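Long-range contacts in bifunctional enzyme IspD/IspF (Campylobacter jejuni, PDB 1W55), which catalyses two steps of the non-mevalonate isoprenoid pathway, making 4-diphosphocytidyl-2-C-methyl-D-erythritol from CTP and MEP, and converting CDP-ME2P to the cyclodiphosphate ME-CPP with release of CMP: residues S207-T212 / L363-W368; K20-F25 / V293-F298; T254-G259 / S359-K364. All blocks are in the same frame, centred on the assembly; numbering follows the deposited sequence.

How the contacts relate
Contacts 1 and 3 belong to the IspF sheet, and contact 2 joins the IspD part to the IspF part. Contacts 1 and 3 have centres about 12 Å apart and share strand 354-365: contact 1 pairs its end with the start of strand 210-224, while contact 3 lays helix 248-260 on it. Contact 2, centred about 12 Å from contact 1 and 16 Å from contact 3, sets the IspD loop 20-25 against the end of helix 282-295. Along the chain the segments run 20-25, 207-212, 254-259, 293-298, 359-364 and 363-368, the last two overlapping at Leu363 and Lys364. Phe298, Leu363 and Val293 pack where the contacts meet, joining the domain boundary to the IspF sheet.

Contact 1 of 3, residues S207-T212 / L363-W368; sequences SFEIFT and LKYFDW
The adjacent antiparallel strands 210-224 and 354-365 of the IspF sheet are joined here through Phe211 and Leu363, the start of the first against the end of the second. The two residues form a hydrogen-bonded pair: Phe211 N donates a hydrogen bond to Leu363 O at 2.7 Å, and Leu363 N donates one to Phe211 O at 2.8 Å, both nearly straight and in the plane of the accepting carbonyl. Leu363 O also receives a CA-H contact from Ile210 CA at 3.2 Å.

Toward Ser207 and Glu209 a water joins the backbones, donating to Ser207 O and Glu209 O and accepting from Tyr365 N at 3.1 Å. Phe211 CG lies anti to the carbonyl carbon (chi1 -67°), beside the backbone N, and from there the ring turns an edge to the face of Tyr365 in an offset edge-to-face pair, planes 61° apart; Phe211 CE1 comes within 3.7 Å of Tyr365 CZ, and Phe211 CZ within 3.3 Å of Tyr365 OH. Ser207 OG, hydrogen-bonded to Asn30, lies at the edge of the Tyr365 ring, 3.4 Å from Tyr365 CE1. Phe298 meets both rings, completing an aromatic cluster. The Glu209 carboxylate runs beside Tyr365, but its salt bridges go to Lys364 and Arg335 of a second subunit. The whole is an antiparallel strand pair with a water-bridged end, within the mixed sheet of the IspF fold.

Contact 2 of 3, residues K20-F25 / V293-F298; sequences KVKKQF and VREIGF
A Schellman motif closes helix 282-295 of the IspF half, with Phe298 N bonded to Val293 O and Gly297 N to Arg294 O, and the IspD loop 20-25 docks on that helix end, with Lys22 N donating to Glu295 O at 3.1 Å. The bond uses a lone pair of the carbonyl, at a C=O...N angle of 131°. Gly297, the C-prime residue, has a positive phi of 99°. Val21 fits beside the turn, its CB 3.4 Å from Arg294 O and its CG2 3.7 Å from Gly297 CA.

Phe25 takes Ile296 CG2 over one face of its ring, 3.9 Å from Phe25 CD1, while Glu295 O lies at the ring edge. Lys20 crosses Arg294 at about a right angle: its CG, anti to the backbone N (chi1 -160°), comes 4.0 Å from Arg294 CB, and Lys20 CB sits over the centre of the guanidinium face, 3.9 Å from Arg294 CZ. Glu295 extends between two lysines: its CG packs 3.3 Å from Lys20 O, and its OE1 makes a long salt bridge of 3.8 Å to Lys22 NZ.

With one backbone bond and a long ion pair, the polar hold between these two segments is modest. Much of the surface is that of long charged side chains, with Phe25, Ile296 and Val21 adding apolar packing; the carboxylate may partly offset the lysines' charge.

Contact 3 of 3, residues T254-G259 / S359-K364; sequences TDAILG and SSVNLK
Ala256 and Ile257 of helix 248-260 meet Val361 of strand 354-365 side chain to side chain, the strand residue pointing toward the helix. Val361 CG2 reaches both: it lies 4.0 Å from Ile257 CG1 and 4.1 Å from Ala256 CB, so one methyl group touches two consecutive helix residues. Ile257 and Val361 pass each other at a slant; with CG1 anti to the carbonyl carbon (chi1 -70°), it is this branch of Ile257 that meets the valine methyl. The second branch, Val361 CG1, turns to the helix backbone and rests 4.0 Å from Ala256 O.

To one side of Val361 the small Ala256 CB faces Ser359 CB at 3.9 Å, each pointing at the other segment. The Ser359 hydroxyl is hydrogen-bonded to Ser252 OG, on helix 248-260 one turn before Ala256. To the other side Leu363 contributes CD1, 4.1 Å from Ile257 O. Ser359, Val361 and Leu363, alternate residues of the strand, all point toward the helix.

The segment axes come within 7.4 Å, their directions 32° apart. Helix 248-260 thus lies on one face of the sheet; Ile257 also packs on Leu286 and Val293 of helix 282-295, and Val361 and Leu363 touch Leu300 of the adjoining strand 298-308.

Contact 1 of 3, residues S207-T212 / L363-W368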
loop_
_atom_site.group_PDB
_atom_site.type_symbol
_atom_site.label_atom_id
_atom_site.label_comp_id
_atom_site.label_asym_id
_atom_site.label_seq_id
_atom_site.Cartn_x
_atom_site.Cartn_y
_atom_site.Cartn_z
ATOM N N SER A 207 16.936 9.892 -4.045
ATOM C CA SER A 207 16.676 10.536 -2.762
ATOM C C SER A 207 16.352 12.031 -2.916
ATOM O O SER A 207 16.553 12.648 -3.991
ATOM C CB SER A 207 17.834 10.300 -1.797
ATOM O OG SER A 207 18.882 11.233 -1.993
ATOM N N PHE A 208 15.841 12.613 -1.844
ATOM C CA PHE A 208 15.363 13.991 -1.896
ATOM C C PHE A 208 16.418 15.002 -1.496
ATOM O O PHE A 208 16.096 16.168 -1.329
ATOM C CB PHE A 208 14.086 14.176 -1.055
ATOM C CG PHE A 208 12.887 13.406 -1.586
ATOM C CD1 PHE A 208 12.147 12.572 -0.747
ATOM C CD2 PHE A 208 12.515 13.492 -2.932
ATOM C CE1 PHE A 208 11.043 11.843 -1.243
ATOM C CE2 PHE A 208 11.421 12.767 -3.430
ATOM C CZ PHE A 208 10.687 11.948 -2.582
ATOM N N GLU A 209 17.675 14.572 -1.365
ATOM C CA GLU A 209 18.744 15.501 -0.971
ATOM C C GLU A 209 18.861 16.665 -1.928
ATOM O O GLU A 209 18.708 16.520 -3.158
ATOM C CB GLU A 209 20.109 14.808 -0.787
ATOM C CG GLU A 209 20.148 13.854 0.395
ATOM C CD GLU A 209 21.553 13.417 0.811
ATOM O OE1 GLU A 209 21.745 13.068 2.004
ATOM O OE2 GLU A 209 22.461 13.392 -0.035
ATOM N N ILE A 210 19.108 17.829 -1.353
ATOM C CA ILE A 210 19.258 19.043 -2.133
ATOM C C ILE A 210 20.600 19.705 -1.794
ATOM O O ILE A 210 20.941 19.852 -0.620
ATOM C CB ILE A 210 18.039 19.994 -1.920
ATOM C CG1 ILE A 210 16.769 19.333 -2.475
ATOM C CG2 ILE A 210 18.271 21.355 -2.576
ATOM C CD1 ILE A 210 15.471 20.113 -2.215
ATOM N N PHE A 211 21.349 20.082 -2.834
ATOM C CA PHE A 211 22.700 20.615 -2.674
ATOM C C PHE A 211 22.760 22.113 -2.908
ATOM O O PHE A 211 22.211 22.617 -3.901
ATOM C CB PHE A 211 23.655 19.911 -3.643
ATOM C CG PHE A 211 23.860 18.465 -3.335
ATOM C CD1 PHE A 211 22.804 17.562 -3.432
ATOM C CD2 PHE A 211 25.116 17.999 -2.962
ATOM C CE1 PHE A 211 22.991 16.223 -3.144
ATOM C CE2 PHE A 211 25.314 16.662 -2.673
ATOM C CZ PHE A 211 24.251 15.773 -2.754
ATOM N N THR A 212 23.435 22.816 -2.000
ATOM C CA THR A 212 23.574 24.267 -2.082
ATOM C C THR A 212 24.863 24.645 -2.794
ATOM O O THR A 212 25.884 23.992 -2.602
ATOM C CB THR A 212 23.582 24.936 -0.661
ATOM O OG1 THR A 212 23.854 26.337 -0.808
ATOM C CG2 THR A 212 24.792 24.484 0.187
ATOM N N LEU A 363 20.376 22.573 -6.035
ATOM C CA LEU A 363 20.365 21.474 -6.986
ATOM C C LEU A 363 19.723 20.266 -6.316
ATOM O O LEU A 363 19.972 20.002 -5.133
ATOM C CB LEU A 363 21.794 21.067 -7.333
ATOM C CG LEU A 363 22.693 21.770 -8.333
ATOM C CD1 LEU A 363 23.976 20.899 -8.495
ATOM C CD2 LEU A 363 21.978 22.001 -9.683
ATOM N N LYS A 364 18.920 19.532 -7.079
ATOM C CA LYS A 364 18.409 18.234 -6.645
ATOM C C LYS A 364 18.895 17.192 -7.640
ATOM O O LYS A 364 19.465 17.545 -8.677
ATOM C CB LYS A 364 16.886 18.239 -6.631
ATOM C CG LYS A 364 16.285 18.336 -8.012
ATOM C CD LYS A 364 14.780 18.429 -7.971
ATOM C CE LYS A 364 14.225 18.636 -9.373
ATOM N NZ LYS A 364 12.772 18.339 -9.468
ATOM N N TYR A 365 18.665 15.920 -7.331
ATOM C CA TYR A 365 18.947 14.845 -8.281
ATOM C C TYR A 365 17.906 14.815 -9.382
ATOM O O TYR A 365 16.706 14.923 -9.124
ATOM C CB TYR A 365 18.979 13.481 -7.586
ATOM C CG TYR A 365 20.096 13.332 -6.588
ATOM C CD1 TYR A 365 19.835 12.887 -5.291
ATOM C CD2 TYR A 365 21.415 13.609 -6.937
ATOM C CE1 TYR A 365 20.853 12.722 -4.360
ATOM C CE2 TYR A 365 22.453 13.460 -6.000
ATOM C CZ TYR A 365 22.149 13.020 -4.712
ATOM O OH TYR A 365 23.146 12.860 -3.777
ATOM N N PHE A 366 18.375 14.634 -10.607
ATOM C CA PHE A 366 17.484 14.481 -11.740
ATOM C C PHE A 366 16.494 13.357 -11.478
ATOM O O PHE A 366 16.876 12.244 -11.120
ATOM C CB PHE A 366 18.280 14.185 -13.025
ATOM C CG PHE A 366 17.402 13.874 -14.209
ATOM C CD1 PHE A 366 16.490 14.816 -14.681
ATOM C CD2 PHE A 366 17.455 12.624 -14.824
ATOM C CE1 PHE A 366 15.654 14.526 -15.772
ATOM C CE2 PHE A 366 16.636 12.322 -15.920
ATOM C CZ PHE A 366 15.729 13.265 -16.390
ATOM N N ASP A 367 15.220 13.657 -11.675
ATOM C CA ASP A 367 14.163 12.686 -11.480
ATOM C C ASP A 367 13.902 11.949 -12.792
ATOM O O ASP A 367 13.071 12.369 -13.613
ATOM C CB ASP A 367 12.897 13.386 -10.991
ATOM C CG ASP A 367 11.737 12.437 -10.803
ATOM O OD1 ASP A 367 11.967 11.216 -10.638
ATOM O OD2 ASP A 367 10.553 12.838 -10.795
ATOM N N TRP A 368 14.624 10.849 -12.976
ATOM C CA TRP A 368 14.563 10.065 -14.205
ATOM C C TRP A 368 13.229 9.310 -14.345
ATOM O O TRP A 368 12.980 8.664 -15.363
ATOM C CB TRP A 368 15.761 9.113 -14.267
ATOM C CG TRP A 368 15.981 8.354 -12.983
ATOM C CD1 TRP A 368 16.949 8.589 -12.039
ATOM C CD2 TRP A 368 15.213 7.243 -12.505
ATOM N NE1 TRP A 368 16.827 7.686 -11.007
ATOM C CE2 TRP A 368 15.770 6.848 -11.269
ATOM C CE3 TRP A 368 14.108 6.530 -13.004
ATOM C CZ2 TRP A 368 15.257 5.780 -10.520
ATOM C CZ3 TRP A 368 13.589 5.476 -12.254
ATOM C CH2 TRP A 368 14.172 5.109 -11.030
HETATM O O HOH W 1 17.117 15.168 -4.784
#

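Contact 2 of 3, residues K20-F25 / V293-F298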
loop_
_atom_site.group_PDB
_atom_site.type_symbol
_atom_site.label_atom_id
_atom_site.label_comp_id
_atom_site.label_asym_id
_atom_site.label_seq_id
_atom_site.Cartn_x
_atom_site.Cartn_y
_atom_site.Cartn_z
ATOM N N LYS A 20 20.840 14.193 -21.380
ATOM C CA LYS A 20 22.106 14.828 -21.033
ATOM C C LYS A 20 22.775 14.049 -19.900
ATOM O O LYS A 20 23.989 14.100 -19.742
ATOM C CB LYS A 20 21.939 16.309 -20.685
ATOM C CG LYS A 20 23.254 17.126 -20.783
ATOM C CD LYS A 20 23.511 17.645 -22.208
ATOM C CE LYS A 20 24.996 17.550 -22.575
ATOM N NZ LYS A 20 25.259 17.864 -24.015
ATOM N N VAL A 21 21.981 13.303 -19.137
ATOM C CA VAL A 21 22.511 12.529 -18.020
ATOM C C VAL A 21 23.129 11.183 -18.436
ATOM O O VAL A 21 22.529 10.407 -19.182
ATOM C CB VAL A 21 21.475 12.364 -16.855
ATOM C CG1 VAL A 21 20.282 11.544 -17.283
ATOM C CG2 VAL A 21 22.148 11.745 -15.619
ATOM N N LYS A 22 24.343 10.935 -17.954
ATOM C CA LYS A 22 24.992 9.637 -18.099
ATOM C C LYS A 22 24.356 8.620 -17.157
ATOM O O LYS A 22 24.149 8.887 -15.956
ATOM C CB LYS A 22 26.479 9.747 -17.815
ATOM C CG LYS A 22 27.256 10.508 -18.884
ATOM C CD LYS A 22 28.707 10.690 -18.460
ATOM C CE LYS A 22 29.421 11.735 -19.326
ATOM N NZ LYS A 22 30.781 12.075 -18.786
ATOM N N LYS A 23 24.054 7.447 -17.705
ATOM C CA LYS A 23 23.298 6.443 -16.969
ATOM C C LYS A 23 23.985 5.956 -15.692
ATOM O O LYS A 23 23.313 5.569 -14.741
ATOM C CB LYS A 23 22.857 5.297 -17.883
ATOM C CG LYS A 23 23.902 4.218 -18.147
ATOM C CD LYS A 23 23.223 3.008 -18.765
ATOM C CE LYS A 23 23.531 2.909 -20.232
ATOM N NZ LYS A 23 24.627 1.924 -20.429
ATOM N N GLN A 24 25.310 6.010 -15.651
ATOM C CA GLN A 24 26.035 5.555 -14.465
ATOM C C GLN A 24 25.867 6.494 -13.265
ATOM O O GLN A 24 26.127 6.081 -12.126
ATOM C CB GLN A 24 27.518 5.283 -14.749
ATOM C CG GLN A 24 28.181 6.218 -15.742
ATOM C CD GLN A 24 28.052 5.733 -17.179
ATOM O OE1 GLN A 24 27.199 6.223 -17.923
ATOM N NE2 GLN A 24 28.900 4.774 -17.572
ATOM N N PHE A 25 25.405 7.727 -13.530
ATOM C CA PHE A 25 25.185 8.730 -12.493
ATOM C C PHE A 25 23.719 9.052 -12.167
ATOM O O PHE A 25 23.460 9.997 -11.431
ATOM C CB PHE A 25 25.967 10.021 -12.801
ATOM C CG PHE A 25 27.425 9.788 -13.060
ATOM C CD1 PHE A 25 27.998 10.179 -14.261
ATOM C CD2 PHE A 25 28.213 9.139 -12.126
ATOM C CE1 PHE A 25 29.339 9.938 -14.524
ATOM C CE2 PHE A 25 29.560 8.889 -12.374
ATOM C CZ PHE A 25 30.123 9.293 -13.572
ATOM N N VAL A 293 26.960 19.468 -15.118
ATOM C CA VAL A 293 26.235 19.178 -13.887
ATOM C C VAL A 293 25.096 18.203 -14.171
ATOM O O VAL A 293 24.813 17.308 -13.375
ATOM C CB VAL A 293 25.717 20.500 -13.258
ATOM C CG1 VAL A 293 24.661 20.253 -12.216
ATOM C CG2 VAL A 293 26.887 21.313 -12.694
ATOM N N ARG A 294 24.451 18.371 -15.314
ATOM C CA ARG A 294 23.385 17.462 -15.722
ATOM C C ARG A 294 23.910 16.058 -16.062
ATOM O O ARG A 294 23.216 15.067 -15.848
ATOM C CB ARG A 294 22.630 18.048 -16.902
ATOM C CG ARG A 294 21.812 19.275 -16.569
ATOM C CD ARG A 294 21.193 19.926 -17.790
ATOM N NE ARG A 294 20.003 19.210 -18.244
ATOM C CZ ARG A 294 19.551 19.201 -19.497
ATOM N NH1 ARG A 294 20.187 19.865 -20.463
ATOM N NH2 ARG A 294 18.455 18.519 -19.787
ATOM N N GLU A 295 25.132 15.985 -16.593
ATOM C CA GLU A 295 25.769 14.708 -16.939
ATOM C C GLU A 295 25.934 13.807 -15.717
ATOM O O GLU A 295 25.774 12.596 -15.815
ATOM C CB GLU A 295 27.134 14.935 -17.600
ATOM C CG GLU A 295 27.042 15.266 -19.084
ATOM C CD GLU A 295 28.371 15.695 -19.694
ATOM O OE1 GLU A 295 29.426 15.601 -19.009
ATOM O OE2 GLU A 295 28.358 16.124 -20.869
ATOM N N ILE A 296 26.244 14.411 -14.570
ATOM C CA ILE A 296 26.387 13.661 -13.318
ATOM C C ILE A 296 25.101 13.567 -12.472
ATOM O O ILE A 296 25.147 13.175 -11.313
ATOM C CB ILE A 296 27.596 14.144 -12.491
ATOM C CG1 ILE A 296 27.488 15.640 -12.155
ATOM C CG2 ILE A 296 28.915 13.840 -13.228
ATOM C CD1 ILE A 296 28.414 16.062 -11.029
ATOM N N GLY A 297 23.953 13.885 -13.060
ATOM C CA GLY A 297 22.689 13.523 -12.443
ATOM C C GLY A 297 21.945 14.579 -11.640
ATOM O O GLY A 297 20.996 14.252 -10.913
ATOM N N PHE A 298 22.348 15.835 -11.790
ATOM C CA PHE A 298 21.762 16.929 -11.032
ATOM C C PHE A 298 20.846 17.792 -11.892
ATOM O O PHE A 298 20.951 17.796 -13.123
ATOM C CB PHE A 298 22.869 17.811 -10.459
ATOM C CG PHE A 298 23.541 17.235 -9.254
ATOM C CD1 PHE A 298 24.842 16.745 -9.335
ATOM C CD2 PHE A 298 22.877 17.178 -8.039
ATOM C CE1 PHE A 298 25.454 16.222 -8.216
ATOM C CE2 PHE A 298 23.487 16.664 -6.917
ATOM C CZ PHE A 298 24.766 16.183 -6.993
#

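Contact 3 of 3, residues T254-G259 / S359-K364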
loop_
_atom_site.group_PDB
_atom_site.type_symbol
_atom_site.label_atom_id
_atom_site.label_comp_id
_atom_site.label_asym_id
_atom_site.label_seq_id
_atom_site.Cartn_x
_atom_site.Cartn_y
_atom_site.Cartn_z
ATOM N N THR A 254 27.886 30.656 -12.773
ATOM C CA THR A 254 28.628 29.457 -13.153
ATOM C C THR A 254 29.310 28.824 -11.932
ATOM O O THR A 254 29.227 27.620 -11.726
ATOM C CB THR A 254 29.672 29.834 -14.214
ATOM O OG1 THR A 254 29.010 30.392 -15.383
ATOM C CG2 THR A 254 30.393 28.590 -14.704
ATOM N N ASP A 255 29.978 29.641 -11.120
ATOM C CA ASP A 255 30.613 29.146 -9.902
ATOM C C ASP A 255 29.608 28.477 -8.947
ATOM O O ASP A 255 29.902 27.436 -8.384
ATOM C CB ASP A 255 31.359 30.274 -9.195
ATOM C CG ASP A 255 32.856 30.256 -9.478
ATOM O OD1 ASP A 255 33.283 29.474 -10.353
ATOM O OD2 ASP A 255 33.681 30.990 -8.878
ATOM N N ALA A 256 28.422 29.059 -8.789
ATOM C CA ALA A 256 27.426 28.505 -7.870
ATOM C C ALA A 256 26.935 27.140 -8.325
ATOM O O ALA A 256 26.808 26.219 -7.518
ATOM C CB ALA A 256 26.250 29.477 -7.664
ATOM N N ILE A 257 26.684 27.011 -9.625
ATOM C CA ILE A 257 26.198 25.766 -10.225
ATOM C C ILE A 257 27.235 24.645 -10.165
ATOM O O ILE A 257 26.911 23.509 -9.814
ATOM C CB ILE A 257 25.739 26.027 -11.696
ATOM C CG1 ILE A 257 24.450 26.865 -11.698
ATOM C CG2 ILE A 257 25.493 24.697 -12.425
ATOM C CD1 ILE A 257 24.096 27.512 -13.037
ATOM N N LEU A 258 28.484 24.963 -10.495
ATOM C CA LEU A 258 29.568 23.999 -10.375
ATOM C C LEU A 258 29.807 23.631 -8.915
ATOM O O LEU A 258 30.081 22.464 -8.600
ATOM C CB LEU A 258 30.862 24.561 -10.967
ATOM C CG LEU A 258 30.893 24.815 -12.475
ATOM C CD1 LEU A 258 32.125 25.644 -12.824
ATOM C CD2 LEU A 258 30.851 23.513 -13.289
ATOM N N GLY A 259 29.698 24.626 -8.030
ATOM C CA GLY A 259 29.960 24.426 -6.614
ATOM C C GLY A 259 28.972 23.479 -5.974
ATOM O O GLY A 259 29.366 22.592 -5.222
ATOM N N SER A 359 25.768 34.791 -5.956
ATOM C CA SER A 359 24.795 33.832 -6.478
ATOM C C SER A 359 24.537 32.696 -5.497
ATOM O O SER A 359 25.459 32.235 -4.826
ATOM C CB SER A 359 25.272 33.220 -7.806
ATOM O OG SER A 359 25.497 34.215 -8.788
ATOM N N SER A 360 23.278 32.254 -5.426
ATOM C CA SER A 360 22.911 31.046 -4.696
ATOM C C SER A 360 22.055 30.151 -5.584
ATOM O O SER A 360 21.163 30.616 -6.305
ATOM C CB SER A 360 22.139 31.341 -3.404
ATOM O OG SER A 360 22.767 32.355 -2.659
ATOM N N VAL A 361 22.298 28.858 -5.463
ATOM C CA VAL A 361 21.653 27.858 -6.290
ATOM C C VAL A 361 21.278 26.661 -5.394
ATOM O O VAL A 361 21.961 26.378 -4.409
ATOM C CB VAL A 361 22.668 27.495 -7.389
ATOM C CG1 VAL A 361 22.772 26.017 -7.644
ATOM C CG2 VAL A 361 22.440 28.344 -8.628
ATOM N N ASN A 362 20.162 26.005 -5.703
ATOM C CA ASN A 362 19.811 24.731 -5.093
ATOM C C ASN A 362 19.702 23.704 -6.217
ATOM O O ASN A 362 19.060 23.954 -7.240
ATOM C CB ASN A 362 18.494 24.828 -4.308
ATOM C CG ASN A 362 18.708 25.074 -2.811
ATOM O OD1 ASN A 362 19.838 25.177 -2.333
ATOM N ND2 ASN A 362 17.618 25.148 -2.067
ATOM N N LEU A 363 20.376 22.573 -6.035
ATOM C CA LEU A 363 20.365 21.474 -6.986
ATOM C C LEU A 363 19.723 20.266 -6.316
ATOM O O LEU A 363 19.972 20.002 -5.133
ATOM C CB LEU A 363 21.794 21.067 -7.333
ATOM C CG LEU A 363 22.693 21.770 -8.333
ATOM C CD1 LEU A 363 23.976 20.899 -8.495
ATOM C CD2 LEU A 363 21.978 22.001 -9.683
ATOM N N LYS A 364 18.920 19.532 -7.079
ATOM C CA LYS A 364 18.409 18.234 -6.645
ATOM C C LYS A 364 18.895 17.192 -7.640
ATOM O O LYS A 364 19.465 17.545 -8.677
ATOM C CB LYS A 364 16.886 18.239 -6.631
ATOM C CG LYS A 364 16.285 18.336 -8.012
ATOM C CD LYS A 364 14.780 18.429 -7.971
ATOM C CE LYS A 364 14.225 18.636 -9.373
ATOM N NZ LYS A 364 12.772 18.339 -9.468
#